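Local atomic coordinates of glycerol kinase, putative (Plasmodium falciparum, PDB entry 2W40), a protein that probably catalyses the ATP-dependent phosphorylation of glycerol to sn-glycerol 3-phosphate. Residues C[136-141]-C[288-293]; C[180-185]-C[198-203]. One frame throughout, in Å; residues are numbered along the deposited sequence.

Contact 1 of 2, residues C[136-141]-C[288-293]. With EDO (1,2-ethanediol), chain B.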
ATOM      1  N   THR C 136     -23.096   1.768   9.907  1.00  8.93           N
ATOM      2  CA  THR C 136     -22.777   0.369   9.644  1.00  9.37           C
ATOM      3  C   THR C 136     -22.258  -0.367  10.864  1.00  9.50           C
ATOM      4  O   THR C 136     -21.960  -1.591  10.777  1.00 11.46           O
ATOM      5  CB  THR C 136     -21.749   0.180   8.515  1.00 10.52           C
ATOM      6  OG1 THR C 136     -20.564   0.815   8.952  1.00 13.26           O
ATOM      7  CG2 THR C 136     -22.217   0.859   7.193  1.00 11.69           C
ATOM      8  N   TYR C 137     -22.130   0.385  11.957  1.00  9.55           N
ATOM      9  CA  TYR C 137     -21.291   0.053  13.153  1.00  8.46           C
ATOM     10  C   TYR C 137     -22.167  -0.655  14.238  1.00  8.21           C
ATOM     11  O   TYR C 137     -21.766  -1.722  14.782  1.00 10.73           O
ATOM     12  CB  TYR C 137     -20.741   1.391  13.655  1.00  9.66           C
ATOM     13  CG  TYR C 137     -19.955   1.386  14.948  1.00  7.70           C
ATOM     14  CD1 TYR C 137     -19.167   0.283  15.341  1.00  9.60           C
ATOM     15  CD2 TYR C 137     -19.903   2.514  15.679  1.00  9.82           C
ATOM     16  CE1 TYR C 137     -18.392   0.365  16.566  1.00  8.57           C
ATOM     17  CE2 TYR C 137     -19.201   2.570  16.867  1.00  9.13           C
ATOM     18  CZ  TYR C 137     -18.406   1.520  17.275  1.00  9.91           C
ATOM     19  OH  TYR C 137     -17.695   1.655  18.466  1.00 11.21           O
ATOM     20  N   PHE C 138     -23.313  -0.030  14.589  1.00  7.17           N
ATOM     21  CA  PHE C 138     -24.272  -0.576  15.575  1.00  7.52           C
ATOM     22  C   PHE C 138     -24.933  -1.861  15.155  1.00  7.28           C
ATOM     23  O   PHE C 138     -24.812  -2.237  14.037  1.00  9.53           O
ATOM     24  CB  PHE C 138     -25.202   0.490  16.035  1.00  9.61           C
ATOM     25  CG  PHE C 138     -24.611   1.444  17.067  1.00  9.09           C
ATOM     26  CD1 PHE C 138     -23.242   1.644  17.196  1.00 10.09           C
ATOM     27  CD2 PHE C 138     -25.461   2.057  17.978  1.00  8.35           C
ATOM     28  CE1 PHE C 138     -22.737   2.507  18.203  1.00 11.22           C
ATOM     29  CE2 PHE C 138     -24.973   2.934  18.966  1.00 11.20           C
ATOM     30  CZ  PHE C 138     -23.606   3.184  19.020  1.00  9.57           C
ATOM     31  N   SER C 139     -25.578  -2.564  16.079  1.00  8.26           N
ATOM     32  CA  SER C 139     -26.051  -3.931  15.781  1.00  5.89           C
ATOM     33  C   SER C 139     -27.219  -3.942  14.774  1.00  7.89           C
ATOM     34  O   SER C 139     -27.356  -4.930  14.016  1.00  8.06           O
ATOM     35  CB  SER C 139     -26.539  -4.630  17.050  1.00  7.14           C
ATOM     36  OG  SER C 139     -25.537  -4.645  18.027  1.00  8.21           O
ATOM     37  N   ALA C 140     -28.053  -2.894  14.836  1.00  7.49           N
ATOM     38  CA  ALA C 140     -29.423  -2.972  14.229  1.00  7.23           C
ATOM     39  C   ALA C 140     -29.376  -3.331  12.727  1.00  6.16           C
ATOM     40  O   ALA C 140     -30.148  -4.185  12.281  1.00  7.20           O
ATOM     41  CB  ALA C 140     -30.177  -1.674  14.376  1.00  8.70           C
ATOM     42  N   PHE C 141     -28.515  -2.677  11.964  1.00  7.07           N
ATOM     43  CA  PHE C 141     -28.531  -3.008  10.492  1.00  7.62           C
ATOM     44  C   PHE C 141     -27.997  -4.370  10.176  1.00  7.90           C
ATOM     45  O   PHE C 141     -28.408  -4.981   9.195  1.00  8.65           O
ATOM     46  CB  PHE C 141     -27.785  -1.969   9.643  1.00  8.30           C
ATOM     47  CG  PHE C 141     -28.586  -0.710   9.393  1.00  8.83           C
ATOM     48  CD1 PHE C 141     -29.413  -0.645   8.288  1.00 10.44           C
ATOM     49  CD2 PHE C 141     -28.522   0.374  10.234  1.00  6.30           C
ATOM     50  CE1 PHE C 141     -30.197   0.465   8.000  1.00 11.66           C
ATOM     51  CE2 PHE C 141     -29.298   1.498   9.951  1.00  7.92           C
ATOM     52  CZ  PHE C 141     -30.143   1.532   8.819  1.00  9.12           C
ATOM     53  N   GLY C 288     -20.413  14.728  15.027  1.00 10.67           N
ATOM     54  CA  GLY C 288     -20.040  13.390  14.734  1.00  9.43           C
ATOM     55  C   GLY C 288     -19.661  12.455  15.835  1.00 10.10           C
ATOM     56  O   GLY C 288     -19.131  11.399  15.571  1.00 10.86           O
ATOM     57  N   LEU C 289     -19.935  12.807  17.078  1.00 10.01           N
ATOM     58  CA  LEU C 289     -19.691  11.929  18.194  1.00  8.34           C
ATOM     59  C   LEU C 289     -21.011  11.225  18.569  1.00  8.44           C
ATOM     60  O   LEU C 289     -22.122  11.671  18.273  1.00 10.94           O
ATOM     61  CB  LEU C 289     -19.131  12.783  19.347  1.00 11.33           C
ATOM     62  CG  LEU C 289     -17.785  13.532  19.076  1.00  8.41           C
ATOM     63  CD1 LEU C 289     -17.226  14.223  20.294  1.00 10.66           C
ATOM     64  CD2 LEU C 289     -16.650  12.547  18.573  1.00 13.66           C
ATOM     65  N   ILE C 290     -20.881  10.065  19.167  1.00  9.33           N
ATOM     66  CA  ILE C 290     -22.057   9.257  19.563  1.00  8.11           C
ATOM     67  C   ILE C 290     -22.376   9.472  21.052  1.00  9.27           C
ATOM     68  O   ILE C 290     -21.471   9.488  21.879  1.00  9.84           O
ATOM     69  CB  ILE C 290     -21.739   7.756  19.331  1.00  9.51           C
ATOM     70  CG1 ILE C 290     -21.657   7.400  17.815  1.00 10.26           C
ATOM     71  CG2 ILE C 290     -22.776   6.822  20.091  1.00  9.24           C
ATOM     72  CD1 ILE C 290     -21.363   6.010  17.547  1.00  9.86           C
ATOM     73  N   THR C 291     -23.641   9.667  21.362  1.00  8.54           N
ATOM     74  CA  THR C 291     -24.134   9.727  22.763  1.00  8.63           C
ATOM     75  C   THR C 291     -24.356   8.318  23.278  1.00  9.03           C
ATOM     76  O   THR C 291     -25.091   7.570  22.613  1.00  8.74           O
ATOM     77  CB  THR C 291     -25.479  10.474  22.825  1.00 10.43           C
ATOM     78  OG1 THR C 291     -25.307  11.699  22.206  1.00  9.41           O
ATOM     79  CG2 THR C 291     -25.998  10.641  24.251  1.00  9.61           C
ATOM     80  N   THR C 292     -23.693   7.922  24.345  1.00  9.39           N
ATOM     81  CA  THR C 292     -23.814   6.576  24.866  1.00  8.12           C
ATOM     82  C   THR C 292     -23.945   6.603  26.415  1.00  7.91           C
ATOM     83  O   THR C 292     -23.893   7.664  27.038  1.00  8.98           O
ATOM     84  CB  THR C 292     -22.609   5.718  24.379  1.00  9.72           C
ATOM     85  OG1 THR C 292     -22.881   4.354  24.628  1.00 10.35           O
ATOM     86  CG2 THR C 292     -21.277   6.183  25.136  1.00  8.81           C
ATOM     87  N   ILE C 293     -24.254   5.471  26.962  1.00  8.72           N
ATOM     88  CA  ILE C 293     -24.336   5.311  28.400  1.00  9.69           C
ATOM     89  C   ILE C 293     -22.888   5.042  28.895  1.00  9.76           C
ATOM     90  O   ILE C 293     -22.198   4.165  28.295  1.00  9.72           O
ATOM     91  CB  ILE C 293     -25.184   4.127  28.854  1.00 11.32           C
ATOM     92  CG1 ILE C 293     -26.644   4.221  28.411  1.00 14.58           C
ATOM     93  CG2 ILE C 293     -25.023   3.950  30.371  1.00 11.24           C
ATOM     94  CD1 ILE C 293     -27.366   5.319  28.983  1.00 14.35           C
TER
HETATM   95  C1  EDO B1508     -24.078  11.320  15.893  1.00 16.66           C
HETATM   96  O1  EDO B1508     -23.392  12.588  16.024  1.00 18.51           O
HETATM   97  C2  EDO B1508     -23.269  10.313  15.122  1.00 12.76           C
HETATM   98  O2  EDO B1508     -23.955   9.140  14.997  1.00 15.38           O

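Contact 2 of 2, residues C[180-185]-C[198-203]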
ATOM      1  N   CYS C 180     -30.966 -14.764  29.729  1.00  8.95           N
ATOM      2  CA  CYS C 180     -30.934 -13.831  28.627  1.00  9.02           C
ATOM      3  C   CYS C 180     -30.967 -12.411  29.212  1.00  8.44           C
ATOM      4  O   CYS C 180     -32.050 -11.815  29.564  1.00 10.17           O
ATOM      5  CB  CYS C 180     -32.176 -14.035  27.735  1.00  8.83           C
ATOM      6  SG  CYS C 180     -32.163 -15.584  26.763  1.00 12.41           S
ATOM      7  N   TYR C 181     -29.751 -11.863  29.279  1.00  7.60           N
ATOM      8  CA  TYR C 181     -29.543 -10.567  29.832  1.00  6.52           C
ATOM      9  C   TYR C 181     -28.587  -9.767  28.998  1.00  7.15           C
ATOM     10  O   TYR C 181     -27.694 -10.276  28.378  1.00  7.89           O
ATOM     11  CB  TYR C 181     -28.916 -10.640  31.251  1.00  7.44           C
ATOM     12  CG  TYR C 181     -29.775 -11.233  32.312  1.00  8.92           C
ATOM     13  CD1 TYR C 181     -30.992 -10.722  32.586  1.00 11.13           C
ATOM     14  CD2 TYR C 181     -29.279 -12.201  33.153  1.00  8.32           C
ATOM     15  CE1 TYR C 181     -31.770 -11.200  33.621  1.00  9.71           C
ATOM     16  CE2 TYR C 181     -30.046 -12.705  34.199  1.00  9.67           C
ATOM     17  CZ  TYR C 181     -31.301 -12.194  34.424  1.00  9.52           C
ATOM     18  OH  TYR C 181     -32.058 -12.639  35.475  1.00 14.14           O
ATOM     19  N   THR C 182     -28.756  -8.467  29.110  1.00  7.50           N
ATOM     20  CA  THR C 182     -27.752  -7.510  28.696  1.00  7.43           C
ATOM     21  C   THR C 182     -27.653  -6.434  29.781  1.00  7.89           C
ATOM     22  O   THR C 182     -28.284  -6.520  30.818  1.00  9.87           O
ATOM     23  CB  THR C 182     -28.031  -6.853  27.287  1.00  7.27           C
ATOM     24  OG1 THR C 182     -26.829  -6.213  26.808  1.00  8.03           O
ATOM     25  CG2 THR C 182     -29.263  -5.937  27.292  1.00  8.66           C
ATOM     26  N   ASP C 183     -26.770  -5.513  29.524  1.00  8.77           N
ATOM     27  CA  ASP C 183     -26.584  -4.344  30.405  1.00  7.49           C
ATOM     28  C   ASP C 183     -26.793  -3.070  29.633  1.00  7.46           C
ATOM     29  O   ASP C 183     -26.777  -3.041  28.382  1.00  8.33           O
ATOM     30  CB  ASP C 183     -25.234  -4.363  31.073  1.00  8.22           C
ATOM     31  CG  ASP C 183     -24.150  -3.998  30.116  1.00  7.60           C
ATOM     32  OD1 ASP C 183     -23.622  -4.909  29.439  1.00 11.92           O
ATOM     33  OD2 ASP C 183     -23.872  -2.790  29.948  1.00 10.89           O
ATOM     34  N   VAL C 184     -27.101  -1.999  30.355  1.00  7.14           N
ATOM     35  CA  VAL C 184     -27.434  -0.729  29.704  1.00  8.83           C
ATOM     36  C   VAL C 184     -26.366  -0.178  28.735  1.00  7.88           C
ATOM     37  O   VAL C 184     -26.688   0.469  27.726  1.00  9.94           O
ATOM     38  CB  VAL C 184     -27.685   0.377  30.759  1.00 11.87           C
ATOM     39  CG1 VAL C 184     -28.964   0.206  31.570  1.00 14.67           C
ATOM     40  CG2 VAL C 184     -26.498   0.532  31.682  1.00 10.85           C
ATOM     41  N   THR C 185     -25.096  -0.427  28.976  1.00  9.05           N
ATOM     42  CA  THR C 185     -24.033   0.008  28.058  1.00  8.52           C
ATOM     43  C   THR C 185     -24.041  -0.747  26.710  1.00  7.37           C
ATOM     44  O   THR C 185     -24.065  -0.098  25.650  1.00 10.30           O
ATOM     45  CB  THR C 185     -22.631   0.039  28.676  1.00  6.66           C
ATOM     46  OG1 THR C 185     -22.144  -1.304  28.923  1.00  9.38           O
ATOM     47  CG2 THR C 185     -22.661   0.893  29.965  1.00  8.37           C
ATOM     48  N   LEU C 198     -33.866   4.024  28.687  1.00 10.15           N
ATOM     49  CA  LEU C 198     -33.158   2.819  28.941  1.00  9.98           C
ATOM     50  C   LEU C 198     -33.981   1.577  28.690  1.00  9.91           C
ATOM     51  O   LEU C 198     -33.738   0.504  29.277  1.00 11.67           O
ATOM     52  CB  LEU C 198     -32.534   2.770  30.317  1.00 10.22           C
ATOM     53  CG  LEU C 198     -31.645   3.979  30.696  1.00 12.71           C
ATOM     54  CD1 LEU C 198     -31.027   3.814  32.105  1.00 14.11           C
ATOM     55  CD2 LEU C 198     -30.639   4.386  29.703  1.00 12.81           C
ATOM     56  N   GLN C 199     -34.976   1.721  27.802  1.00 10.01           N
ATOM     57  CA  GLN C 199     -35.772   0.570  27.372  1.00  9.85           C
ATOM     58  C   GLN C 199     -35.693   0.281  25.893  1.00  8.33           C
ATOM     59  O   GLN C 199     -35.434   1.154  25.116  1.00  8.75           O
ATOM     60  CB  GLN C 199     -37.226   0.917  27.647  1.00 11.45           C
ATOM     61  CG  GLN C 199     -37.578   1.350  29.109  1.00 12.24           C
ATOM     62  CD  GLN C 199     -37.451   0.255  30.104  1.00 18.12           C
ATOM     63  OE1 GLN C 199     -37.496  -0.944  29.752  1.00 20.98           O
ATOM     64  NE2 GLN C 199     -37.260   0.623  31.376  1.00 21.57           N
ATOM     65  N   TRP C 200     -35.865  -0.952  25.501  1.00  9.03           N
ATOM     66  CA  TRP C 200     -36.003  -1.303  24.076  1.00  8.09           C
ATOM     67  C   TRP C 200     -37.136  -0.470  23.506  1.00  8.12           C
ATOM     68  O   TRP C 200     -38.206  -0.344  24.152  1.00 11.91           O
ATOM     69  CB  TRP C 200     -36.299  -2.767  23.907  1.00  7.81           C
ATOM     70  CG  TRP C 200     -35.264  -3.721  24.442  1.00  8.47           C
ATOM     71  CD1 TRP C 200     -35.460  -4.650  25.383  1.00  8.87           C
ATOM     72  CD2 TRP C 200     -33.881  -3.778  24.093  1.00  7.56           C
ATOM     73  NE1 TRP C 200     -34.308  -5.364  25.640  1.00  8.69           N
ATOM     74  CE2 TRP C 200     -33.318  -4.873  24.837  1.00  8.95           C
ATOM     75  CE3 TRP C 200     -33.065  -3.097  23.164  1.00  8.29           C
ATOM     76  CZ2 TRP C 200     -31.968  -5.241  24.733  1.00  8.47           C
ATOM     77  CZ3 TRP C 200     -31.721  -3.456  23.064  1.00  8.07           C
ATOM     78  CH2 TRP C 200     -31.190  -4.571  23.828  1.00 10.77           C
ATOM     79  N   ASP C 201     -36.895   0.097  22.339  1.00  9.03           N
ATOM     80  CA  ASP C 201     -37.855   1.026  21.700  1.00  8.99           C
ATOM     81  C   ASP C 201     -38.645   0.313  20.594  1.00 10.56           C
ATOM     82  O   ASP C 201     -38.067  -0.212  19.606  1.00 10.45           O
ATOM     83  CB  ASP C 201     -37.115   2.186  21.122  1.00 10.23           C
ATOM     84  CG  ASP C 201     -38.072   3.263  20.621  1.00 10.59           C
ATOM     85  OD1 ASP C 201     -38.812   3.856  21.436  1.00 14.49           O
ATOM     86  OD2 ASP C 201     -38.116   3.387  19.374  1.00 14.64           O
ATOM     87  N   GLU C 202     -39.965   0.347  20.744  1.00 13.05           N
ATOM     88  CA  GLU C 202     -40.845  -0.322  19.786  1.00 13.54           C
ATOM     89  C   GLU C 202     -40.701   0.200  18.355  1.00 12.80           C
ATOM     90  O   GLU C 202     -40.633  -0.572  17.402  1.00 11.46           O
ATOM     91  CB  GLU C 202     -42.324  -0.280  20.258  1.00 14.99           C
ATOM     92  CG  GLU C 202     -43.214  -1.192  19.418  1.00 19.36           C
ATOM     93  CD  GLU C 202     -44.679  -1.196  19.849  1.00 23.28           C
ATOM     94  OE1 GLU C 202     -44.960  -0.808  21.014  1.00 29.25           O
ATOM     95  OE2 GLU C 202     -45.505  -1.579  18.975  1.00 36.06           O
ATOM     96  N   LYS C 203     -40.569   1.525  18.230  1.00 12.20           N
ATOM     97  CA  LYS C 203     -40.435   2.145  16.935  1.00 13.44           C
ATOM     98  C   LYS C 203     -39.140   1.726  16.243  1.00 10.98           C
ATOM     99  O   LYS C 203     -39.090   1.369  15.063  1.00 10.89           O
ATOM    100  CB  LYS C 203     -40.507   3.672  17.081  1.00 15.39           C
ATOM    101  CG  LYS C 203     -41.856   4.293  17.448  1.00 19.06           C
ATOM    102  CD  LYS C 203     -41.913   5.838  17.248  1.00 22.26           C
ATOM    103  CE  LYS C 203     -43.130   6.384  18.010  1.00 29.03           C
ATOM    104  NZ  LYS C 203     -43.004   6.053  19.490  1.00 33.85           N
TER

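Contact 1 of 2, residues C[136-141]-C[288-293]
Ile290 reaches across to Tyr137 and Phe138 with its CD1 and CG2 methyls, an entirely apolar meeting of a strand with the turn that leads into helix 140-149. Along 288-293, Gly288 comes first, its carbonyl O accepting a hydrogen bond from Trp360 NE1. Leu289 turns its side chain to helix 377-403, while Leu289 O accepts a hydrogen bond from O1 of an ethanediol, 2.7 Å away. That diol, probably left by the crystallisation liquor, also bonds to Thr132 and Tyr133. At Ile290, CG1 stands anti to the carbonyl carbon (chi1 -70°) and the chain stays extended beyond it (chi2 -180°), which carries CD1 out between the two rings, 3.8 Å from Phe138 CE1 and 4.1 Å from Tyr137 CE2. The methyl lies at the edge of the tyrosine ring, near its plane, but approaches the phenylalanine ring obliquely. Ile290 CG2, the branch methyl, meets Phe138 alone, 3.9 Å from its CZ; the phenylalanine and isoleucine side chains come from opposite directions. The two aromatic rings also meet each other, Tyr137 CE2 lying in plane at the edge of Phe138. Strand 290-295 is outermost in the seven-stranded sheet of the C-terminal half and pairs antiparallel with 304-311; Tyr137 touches Glu308 on that neighbour and Phe273 on strand 272-279.

Contact 2 of 2, residues C[180-185]-C[198-203]
Trp200 brings CZ2 and CH2 of its indole up to the methyl of Thr182, obliquely to the ring, with CZ2 3.8 Å from Thr182 CG2 and CH2 4.2 Å from the same carbon. The arrangement belongs to the N-terminal half of the FGGY kinase fold, where strand 181-183 runs parallel to 218-220 in a small two-stranded sheet and passes directly into helix 184-187. Segment 198-203 leads into helix 202-207 and supplies the hydrophobic partners. With chi1 at -165°, Thr182 OG1 lies opposite the backbone N and bonds to Asn168 ND2, while CG2 is turned to the indole. NE1, on the same edge of the indole as CZ2, donates a hydrogen bond to Pro217 O, and Ile219 of the neighbouring strand touches both Trp200 and Thr182. A second, looser touch joins Val184 CG1 to Leu198 CD1 at 4.2 Å; both side chains also pack on Ile293. Asp201 is the N-cap of helix 202-207, its OD2 accepting from Met204 N and its OD1 forming a salt bridge with Lys129. Asp183 likewise caps the helix beginning at Val184: its OD2 takes a weak capping bond from Thr185 N, 2.8 Å long and bent to 127° at the hydrogen.

Contact 1 joins the N-terminal and C-terminal halves of the kinase, whereas contact 2 lies wholly within the N-terminal half. Their centres are 14 Å apart, and Ile293 connects them: its CD1 is 3.5 Å from Leu198 CD2, its CG1 is 3.8 Å from Val184 O, and its carbonyl O is 3.7 Å from Thr185 CG2. Ile293, within strand 290-295, thus touches both segments of contact 2. Small molecules lie beside both contacts: Tyr137 OH is hydrogen-bonded to O3 of a glycerol, Glu202 O to O2 of a glycerol. The Tyr137 side chain is about 10 Å from that of Thr270, which binds ADP in another crystal structure of this protein; no ADP is bound to this chain here. Contact 2 lies away from the nucleotide-binding residues.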